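Local coordinates for protein SCO1, mitochondrial (Saccharomyces cerevisiae, PDB 2B7K), which is required for accumulation of cytochrome c oxidase subunits 1 and 2 and is thought to act in mitochondrial copper transport or copper insertion into the oxidase, at residues Thr35-Asn38 with Leu39-Lys42; Leu61-Leu64 with Gly65-Asn69; Ala89-Pro93 with Ala94-Glu98; Asp159-Gly162 with Arg163-Glu167. All coordinates share one frame; numbering follows the deposited sequence.

All four contacts are local and lie in the thioredoxin-like copper-chaperone domain. Interactions 2 and 4 touch, their centres about 12 Å apart. W67 NE1 lies 3.1 Å from D166 O, and K63 NZ lies 3.2 Å from Y165 O; both are probable hydrogen bonds to the loop of interaction 4. Interaction 1 lies about 21 Å from interaction 2, centre to centre, across the middle of the chain. Interaction 3 starts helix 93-100, its centre about 21 Å from that of interaction 2. Copper is probably bound by C53, C57 and H144. The side chain of L61 is about 5 Å from that of C57, and that of D91 about 8 Å from those of both cysteines.

Interaction 1: residues Thr35-Asn38 with Leu39-Lys42; sequences TEKN and LLGK
K37 lies alongside L40 with both side chains pointing the same way, and K37 CE sits 3.7 Å from L40 CD1. The pair belongs to the loop between strands 33-35 and 44-49 of the thioredoxin-like fold. Here a short 3-10 segment, 36-38, runs into a type II beta turn from L39 to K42. K37 is bent at chi2, chi3 and chi4, which keeps its chain close to L40.

The backbone links the 3-10 segment to the turn. L39 N donates to E36 O at 3.1 Å from above the carbonyl plane, 61° out of it. L39 CB rests 3.3 Å from that same E36 O. L40 N makes only a weak bond to K37 O, and one water donates to both K37 O and L40 O.

T35 OG1 accepts from K37 N in an ST turn. N38 OD1 takes T35 N at 3.0 Å in a nearly straight bond (168°). E36 OE1 is hydrogen-bonded to F24 N, and L39 is buried against F24, L82 and Y124. N38 O accepts a hydrogen bond from Q80 NE2. K42 is extended beyond CG and brings its CE to 3.5 Å from N38 O, a packing contact.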
# COMPACT_ATOMS: atom_id res chain seq x y z
N THR A 35 11.06 5.17 4.82
CA THR A 35 11.26 6.02 3.65
C THR A 35 11.19 5.15 2.40
O THR A 35 10.95 3.95 2.50
CB THR A 35 12.63 6.72 3.68
OG1 THR A 35 13.67 5.75 3.50
CG2 THR A 35 12.83 7.42 5.02
N GLU A 36 11.41 5.75 1.23
CA GLU A 36 11.34 4.98 0.00
C GLU A 36 12.42 3.90 -0.01
O GLU A 36 12.33 2.93 -0.76
CB GLU A 36 11.47 5.88 -1.24
CG GLU A 36 12.88 6.34 -1.59
CD GLU A 36 13.47 7.28 -0.57
OE1 GLU A 36 12.71 7.96 0.14
OE2 GLU A 36 14.72 7.36 -0.49
N LYS A 37 13.44 4.07 0.83
CA LYS A 37 14.52 3.09 0.92
C LYS A 37 14.03 1.77 1.50
O LYS A 37 14.63 0.72 1.27
CB LYS A 37 15.66 3.64 1.79
CG LYS A 37 16.22 4.97 1.30
CD LYS A 37 16.72 4.87 -0.13
CE LYS A 37 17.92 3.95 -0.24
NZ LYS A 37 19.08 4.46 0.55
N ASN A 38 12.93 1.82 2.24
CA ASN A 38 12.37 0.60 2.84
C ASN A 38 11.58 -0.23 1.82
O ASN A 38 11.07 -1.30 2.16
CB ASN A 38 11.47 0.95 4.03
CG ASN A 38 12.26 1.44 5.24
OD1 ASN A 38 12.52 2.63 5.39
ND2 ASN A 38 12.65 0.50 6.10
N LEU A 39 11.48 0.26 0.59
CA LEU A 39 10.77 -0.47 -0.46
C LEU A 39 11.74 -1.40 -1.17
O LEU A 39 11.33 -2.33 -1.87
CB LEU A 39 10.19 0.50 -1.49
CG LEU A 39 9.16 1.52 -1.02
CD1 LEU A 39 8.69 2.34 -2.21
CD2 LEU A 39 7.98 0.80 -0.37
N LEU A 40 13.03 -1.15 -1.00
CA LEU A 40 14.06 -1.95 -1.65
C LEU A 40 14.14 -3.39 -1.16
O LEU A 40 13.97 -3.67 0.02
CB LEU A 40 15.42 -1.27 -1.47
CG LEU A 40 15.50 0.15 -2.04
CD1 LEU A 40 16.86 0.77 -1.72
CD2 LEU A 40 15.28 0.10 -3.55
N GLY A 41 14.39 -4.30 -2.10
CA GLY A 41 14.52 -5.71 -1.76
C GLY A 41 13.25 -6.52 -1.64
O GLY A 41 13.29 -7.67 -1.22
N LYS A 42 12.11 -5.94 -2.00
CA LYS A 42 10.86 -6.69 -1.90
C LYS A 42 9.74 -6.08 -2.72
O LYS A 42 9.85 -4.95 -3.18
CB LYS A 42 10.43 -6.81 -0.44
CG LYS A 42 10.70 -5.57 0.39
CD LYS A 42 10.69 -5.89 1.87
CE LYS A 42 11.21 -4.73 2.69
NZ LYS A 42 11.31 -5.08 4.14
O HOH W 1 14.95 -2.06 2.22

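Interaction 2: residues Leu61-Leu64 with Gly65-Asn69; sequences LDKL and GLWLN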
# COMPACT_ATOMS: atom_id res chain seq x y z
N LEU A 61 -9.30 -2.61 1.95
CA LEU A 61 -8.41 -3.29 2.87
C LEU A 61 -8.85 -4.74 3.06
O LEU A 61 -8.02 -5.62 3.24
CB LEU A 61 -8.36 -2.55 4.21
CG LEU A 61 -7.66 -1.19 4.17
CD1 LEU A 61 -7.85 -0.49 5.50
CD2 LEU A 61 -6.17 -1.38 3.88
N ASP A 62 -10.16 -4.98 3.01
CA ASP A 62 -10.66 -6.35 3.15
C ASP A 62 -10.19 -7.15 1.94
O ASP A 62 -9.69 -8.26 2.08
CB ASP A 62 -12.19 -6.36 3.20
CG ASP A 62 -12.72 -6.19 4.62
OD1 ASP A 62 -13.96 -6.05 4.77
OD2 ASP A 62 -11.91 -6.20 5.57
N LYS A 63 -10.33 -6.57 0.75
CA LYS A 63 -9.91 -7.23 -0.48
C LYS A 63 -8.42 -7.54 -0.42
O LYS A 63 -7.98 -8.62 -0.81
CB LYS A 63 -10.23 -6.37 -1.70
CG LYS A 63 -9.91 -7.05 -3.04
CD LYS A 63 -10.36 -6.21 -4.24
CE LYS A 63 -9.64 -4.87 -4.31
NZ LYS A 63 -10.08 -4.06 -5.50
N LEU A 64 -7.64 -6.57 0.07
CA LEU A 64 -6.19 -6.75 0.17
C LEU A 64 -5.85 -7.94 1.08
O LEU A 64 -4.93 -8.71 0.79
CB LEU A 64 -5.53 -5.47 0.71
CG LEU A 64 -4.02 -5.52 0.97
CD1 LEU A 64 -3.29 -5.81 -0.34
CD2 LEU A 64 -3.54 -4.20 1.57
N GLY A 65 -6.59 -8.10 2.17
CA GLY A 65 -6.34 -9.21 3.07
C GLY A 65 -6.57 -10.54 2.37
O GLY A 65 -5.84 -11.50 2.59
N LEU A 66 -7.59 -10.59 1.53
CA LEU A 66 -7.89 -11.82 0.79
C LEU A 66 -6.73 -12.11 -0.15
O LEU A 66 -6.29 -13.25 -0.27
CB LEU A 66 -9.18 -11.67 -0.01
CG LEU A 66 -10.48 -11.55 0.79
CD1 LEU A 66 -11.65 -11.47 -0.17
CD2 LEU A 66 -10.63 -12.75 1.71
N TRP A 67 -6.25 -11.07 -0.83
CA TRP A 67 -5.13 -11.22 -1.76
C TRP A 67 -3.88 -11.73 -1.05
O TRP A 67 -3.24 -12.69 -1.49
CB TRP A 67 -4.78 -9.87 -2.41
CG TRP A 67 -5.75 -9.38 -3.46
CD1 TRP A 67 -6.77 -10.07 -4.03
CD2 TRP A 67 -5.75 -8.08 -4.06
NE1 TRP A 67 -7.42 -9.28 -4.96
CE2 TRP A 67 -6.81 -8.05 -4.99
CE3 TRP A 67 -4.95 -6.94 -3.90
CZ2 TRP A 67 -7.10 -6.92 -5.77
CZ3 TRP A 67 -5.23 -5.81 -4.67
CH2 TRP A 67 -6.30 -5.81 -5.60
N LEU A 68 -3.51 -11.08 0.05
CA LEU A 68 -2.32 -11.48 0.81
C LEU A 68 -2.35 -12.94 1.23
O LEU A 68 -1.36 -13.66 1.07
CB LEU A 68 -2.16 -10.59 2.03
CG LEU A 68 -1.87 -9.12 1.70
CD1 LEU A 68 -1.89 -8.29 2.98
CD2 LEU A 68 -0.53 -9.00 1.01
N ASN A 69 -3.48 -13.38 1.77
CA ASN A 69 -3.59 -14.77 2.21
C ASN A 69 -3.55 -15.77 1.06
O ASN A 69 -2.97 -16.84 1.19
CB ASN A 69 -4.87 -14.96 3.03
CG ASN A 69 -4.70 -14.51 4.47
OD1 ASN A 69 -5.67 -14.33 5.20
ND2 ASN A 69 -3.45 -14.34 4.89
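The contact lies within helix 56-75, over residues 61-69. The helix is the crossover of the beta-alpha-beta unit formed with strands 44-49 and 80-85. Its i to i+4 ladder is regular: G65 N, L66 N, W67 N and L68 N donate to the carbonyls of L61, D62, K63 and L64.

K63 and W67 run side by side. K63 CG makes a CH-pi contact over the face of the indole, 4.1 Å from the centroid of the five-membered ring. Beyond it, K63 CE reaches W67 CZ2 at 3.6 Å. CG of K63 is anti to the backbone N (chi1 -176°), and the chain bends at chi3 (62°), which keeps the methylenes along the ring. K63 O also lies over a ring face, 3.5 Å from W67 CG. The indole NE1 is hydrogen-bonded to D166 O. With the indole cut back to an alanine here, the K63 methylenes would probably lose the flat surface they lie on, and D166 O its indole donor.

L64 crosses W67 at about a right angle, with CD1 of L64 4.1 Å from CE3 of W67. L64 also packs on I45 and F148, while L61 meets Y47 and F83 near C57, a probable copper ligand. L64 CG lies 4.0 Å from L68 CD1. The backbone bond beside them is short and straight: L68 N meets L64 O at 2.9 Å and 172°, with L68 CG packed 3.2 Å from that oxygen.

Interaction 3: residues Ala89-Pro93 with Ala94-Glu98; sequences ARDSP and AVLKE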
# COMPACT_ATOMS: atom_id res chain seq x y z
N ALA A 89 -4.01 14.71 10.11
CA ALA A 89 -4.59 15.44 11.24
C ALA A 89 -5.17 14.50 12.29
O ALA A 89 -5.02 14.75 13.49
CB ALA A 89 -5.66 16.40 10.74
N ARG A 90 -5.81 13.43 11.85
CA ARG A 90 -6.44 12.48 12.75
C ARG A 90 -5.78 11.10 12.83
O ARG A 90 -5.85 10.44 13.87
CB ARG A 90 -7.91 12.28 12.36
CG ARG A 90 -8.78 13.52 12.55
CD ARG A 90 -10.23 13.26 12.16
NE ARG A 90 -10.39 13.04 10.73
CZ ARG A 90 -11.55 12.80 10.12
NH1 ARG A 90 -11.59 12.61 8.81
NH2 ARG A 90 -12.67 12.75 10.82
N ASP A 91 -5.16 10.66 11.74
CA ASP A 91 -4.55 9.33 11.71
C ASP A 91 -3.14 9.24 12.28
O ASP A 91 -2.16 9.10 11.55
CB ASP A 91 -4.58 8.79 10.28
CG ASP A 91 -5.97 8.35 9.85
OD1 ASP A 91 -6.92 8.53 10.64
OD2 ASP A 91 -6.11 7.82 8.73
N SER A 92 -3.07 9.32 13.60
CA SER A 92 -1.82 9.23 14.33
C SER A 92 -1.44 7.75 14.38
O SER A 92 -2.23 6.88 14.01
CB SER A 92 -2.03 9.73 15.76
OG SER A 92 -2.94 8.86 16.43
N PRO A 93 -0.22 7.45 14.85
CA PRO A 93 0.18 6.04 14.91
C PRO A 93 -0.81 5.19 15.71
O PRO A 93 -1.14 4.09 15.30
CB PRO A 93 1.56 6.10 15.54
CG PRO A 93 2.11 7.37 14.96
CD PRO A 93 0.94 8.33 15.10
N ALA A 94 -1.30 5.71 16.84
CA ALA A 94 -2.25 4.95 17.67
C ALA A 94 -3.57 4.70 16.94
O ALA A 94 -4.14 3.61 17.03
CB ALA A 94 -2.50 5.68 18.99
N VAL A 95 -4.07 5.71 16.24
CA VAL A 95 -5.32 5.57 15.49
C VAL A 95 -5.18 4.53 14.39
O VAL A 95 -6.10 3.74 14.16
CB VAL A 95 -5.75 6.91 14.87
CG1 VAL A 95 -6.89 6.69 13.87
CG2 VAL A 95 -6.21 7.86 15.97
N LEU A 96 -4.04 4.52 13.70
CA LEU A 96 -3.82 3.54 12.65
C LEU A 96 -3.72 2.13 13.21
O LEU A 96 -4.22 1.18 12.61
CB LEU A 96 -2.56 3.87 11.83
CG LEU A 96 -2.66 5.09 10.92
CD1 LEU A 96 -1.39 5.22 10.11
CD2 LEU A 96 -3.86 4.96 10.00
N LYS A 97 -3.06 1.98 14.36
CA LYS A 97 -2.94 0.66 14.97
C LYS A 97 -4.32 0.10 15.28
O LYS A 97 -4.60 -1.07 15.02
CB LYS A 97 -2.11 0.72 16.25
CG LYS A 97 -0.61 0.84 16.01
CD LYS A 97 0.19 0.69 17.31
CE LYS A 97 0.12 1.93 18.18
NZ LYS A 97 -1.25 2.21 18.69
N GLU A 98 -5.19 0.94 15.84
CA GLU A 98 -6.54 0.49 16.18
C GLU A 98 -7.37 0.19 14.94
O GLU A 98 -8.07 -0.82 14.89
CB GLU A 98 -7.25 1.53 17.06
CG GLU A 98 -8.68 1.14 17.39
CD GLU A 98 -9.28 2.00 18.49
OE1 GLU A 98 -10.50 1.88 18.73
OE2 GLU A 98 -8.54 2.78 19.12
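D91 crosses both V95 and L96 at about a right angle. Its carboxylate presents OD1 to V95 CG1 at 3.7 Å and OD2 to L96 CD2 at 3.9 Å. The three residues meet where the loop after strand 80-85 enters helix 93-100, with S92 as the N-cap. D91 itself is the centre of an inverse gamma turn.

V95 points toward the loop, and its two methyls reach D91, R90 O and S92 OG. CG1 is anti to the backbone N (chi1 169°) and faces D91, while CG2 packs 3.3 Å from R90 O. The same CG2 touches S92 OG. That hydroxyl sits between the backbone N and the carbonyl carbon (chi1 64°), where it takes a weak capping bond from V95 N at 3.4 Å. The first turn is then closed by L96 N to S92 O, at 3.0 Å, and by K97 N to P93 O.

K97 folds back along the helix, bent at chi3 and chi4. Its CG lies 3.4 Å from P93 O and its CE 3.8 Å from the same oxygen. A glycine here removes the chain over P93 O, which would probably leave that oxygen less shielded and open a gap beside M29.

R90 forms a salt bridge with D87. D91 holds further hydrogen bonds: OD1 with S51 OG and OD2 with T85 OG1. The buried D91 carboxylate thus has both oxygens satisfied by hydroxyls, with methyls of V95 and L96 alongside.

Interaction 4: residues Asp159-Gly162 with Arg163-Glu167; sequences DALG and RNYDE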
# COMPACT_ATOMS: atom_id res chain seq x y z
N ASP A 159 2.76 -1.47 -11.49
CA ASP A 159 1.35 -1.61 -11.83
C ASP A 159 0.41 -1.10 -10.74
O ASP A 159 0.75 -1.08 -9.56
CB ASP A 159 1.04 -3.08 -12.12
CG ASP A 159 -0.34 -3.28 -12.71
OD1 ASP A 159 -0.68 -2.59 -13.70
OD2 ASP A 159 -1.09 -4.14 -12.19
N ALA A 160 -0.78 -0.66 -11.15
CA ALA A 160 -1.78 -0.17 -10.22
C ALA A 160 -3.00 -1.06 -10.38
O ALA A 160 -3.42 -1.37 -11.49
CB ALA A 160 -2.15 1.27 -10.54
N LEU A 161 -3.57 -1.50 -9.26
CA LEU A 161 -4.74 -2.35 -9.33
C LEU A 161 -5.94 -1.57 -8.84
O LEU A 161 -6.02 -1.20 -7.67
CB LEU A 161 -4.54 -3.62 -8.50
CG LEU A 161 -3.37 -4.51 -8.95
CD1 LEU A 161 -2.09 -4.05 -8.27
CD2 LEU A 161 -3.65 -5.96 -8.60
N GLY A 162 -6.85 -1.29 -9.76
CA GLY A 162 -8.06 -0.56 -9.44
C GLY A 162 -9.17 -1.45 -8.92
O GLY A 162 -8.97 -2.64 -8.68
N ARG A 163 -10.35 -0.88 -8.75
CA ARG A 163 -11.47 -1.63 -8.23
C ARG A 163 -12.02 -2.68 -9.18
O ARG A 163 -12.81 -3.52 -8.79
CB ARG A 163 -12.58 -0.68 -7.79
CG ARG A 163 -12.20 0.16 -6.59
CD ARG A 163 -13.42 0.74 -5.92
NE ARG A 163 -14.03 1.80 -6.72
CZ ARG A 163 -15.23 2.32 -6.47
NH1 ARG A 163 -15.70 3.28 -7.25
NH2 ARG A 163 -15.96 1.86 -5.46
N ASN A 164 -11.58 -2.63 -10.43
CA ASN A 164 -12.05 -3.61 -11.40
C ASN A 164 -11.38 -4.96 -11.24
O ASN A 164 -11.73 -5.93 -11.93
CB ASN A 164 -11.89 -3.06 -12.82
CG ASN A 164 -12.96 -2.04 -13.16
OD1 ASN A 164 -14.15 -2.38 -13.19
ND2 ASN A 164 -12.56 -0.80 -13.41
N TYR A 165 -10.41 -5.04 -10.34
CA TYR A 165 -9.76 -6.30 -10.06
C TYR A 165 -10.47 -6.86 -8.83
O TYR A 165 -10.68 -6.15 -7.85
CB TYR A 165 -8.27 -6.12 -9.73
CG TYR A 165 -7.40 -5.90 -10.94
CD1 TYR A 165 -7.04 -4.62 -11.34
CD2 TYR A 165 -6.93 -6.99 -11.68
CE1 TYR A 165 -6.23 -4.42 -12.46
CE2 TYR A 165 -6.12 -6.80 -12.80
CZ TYR A 165 -5.77 -5.51 -13.18
OH TYR A 165 -4.96 -5.33 -14.27
N ASP A 166 -10.87 -8.12 -8.90
CA ASP A 166 -11.57 -8.74 -7.78
C ASP A 166 -10.62 -9.64 -6.98
O ASP A 166 -9.42 -9.66 -7.25
CB ASP A 166 -12.78 -9.54 -8.28
CG ASP A 166 -12.39 -10.71 -9.16
OD1 ASP A 166 -13.30 -11.32 -9.76
OD2 ASP A 166 -11.18 -11.03 -9.26
N GLU A 167 -11.17 -10.37 -6.02
CA GLU A 167 -10.36 -11.24 -5.17
C GLU A 167 -9.50 -12.26 -5.92
O GLU A 167 -8.49 -12.72 -5.39
CB GLU A 167 -11.26 -11.97 -4.16
CG GLU A 167 -12.30 -12.90 -4.77
CD GLU A 167 -13.22 -12.20 -5.76
OE1 GLU A 167 -13.91 -11.24 -5.36
OE2 GLU A 167 -13.24 -12.61 -6.94
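L161 CD2 lies over one face of the Y165 ring. Backbone atoms of G162 meet the ring at its edge. G162 N lies near the ring plane, 3.7 Å from Y165 CD1, and G162 O is also in plane at the edge. The corner at CD1 does most of the touching: L161 CA is 3.8 Å from Y165 CD1, and L161 CB is 3.9 Å from it.

The ring is brought back to the strand end by a type I beta turn from G162 to Y165, with R163 as its second residue. With CG anti to the carbonyl carbon (chi1 -78°), the ring folds back over L161 and G162. Y165 N closes the turn on G162 O at 3.3 Å. The bond is nearly straight at the hydrogen (165°), but the donor stands above the carbonyl plane, 50° out of it.

The turn joins the edge strand 157-161 to helix 169-180. D166 OD2 caps the start of that helix, accepting from K168 N and T169 N. L161 packs on I174 of the same helix and on W67 of helix 56-75, and Y165 touches K173. In the sheet, L161 is backbone-bonded to F148 of strand 148-151.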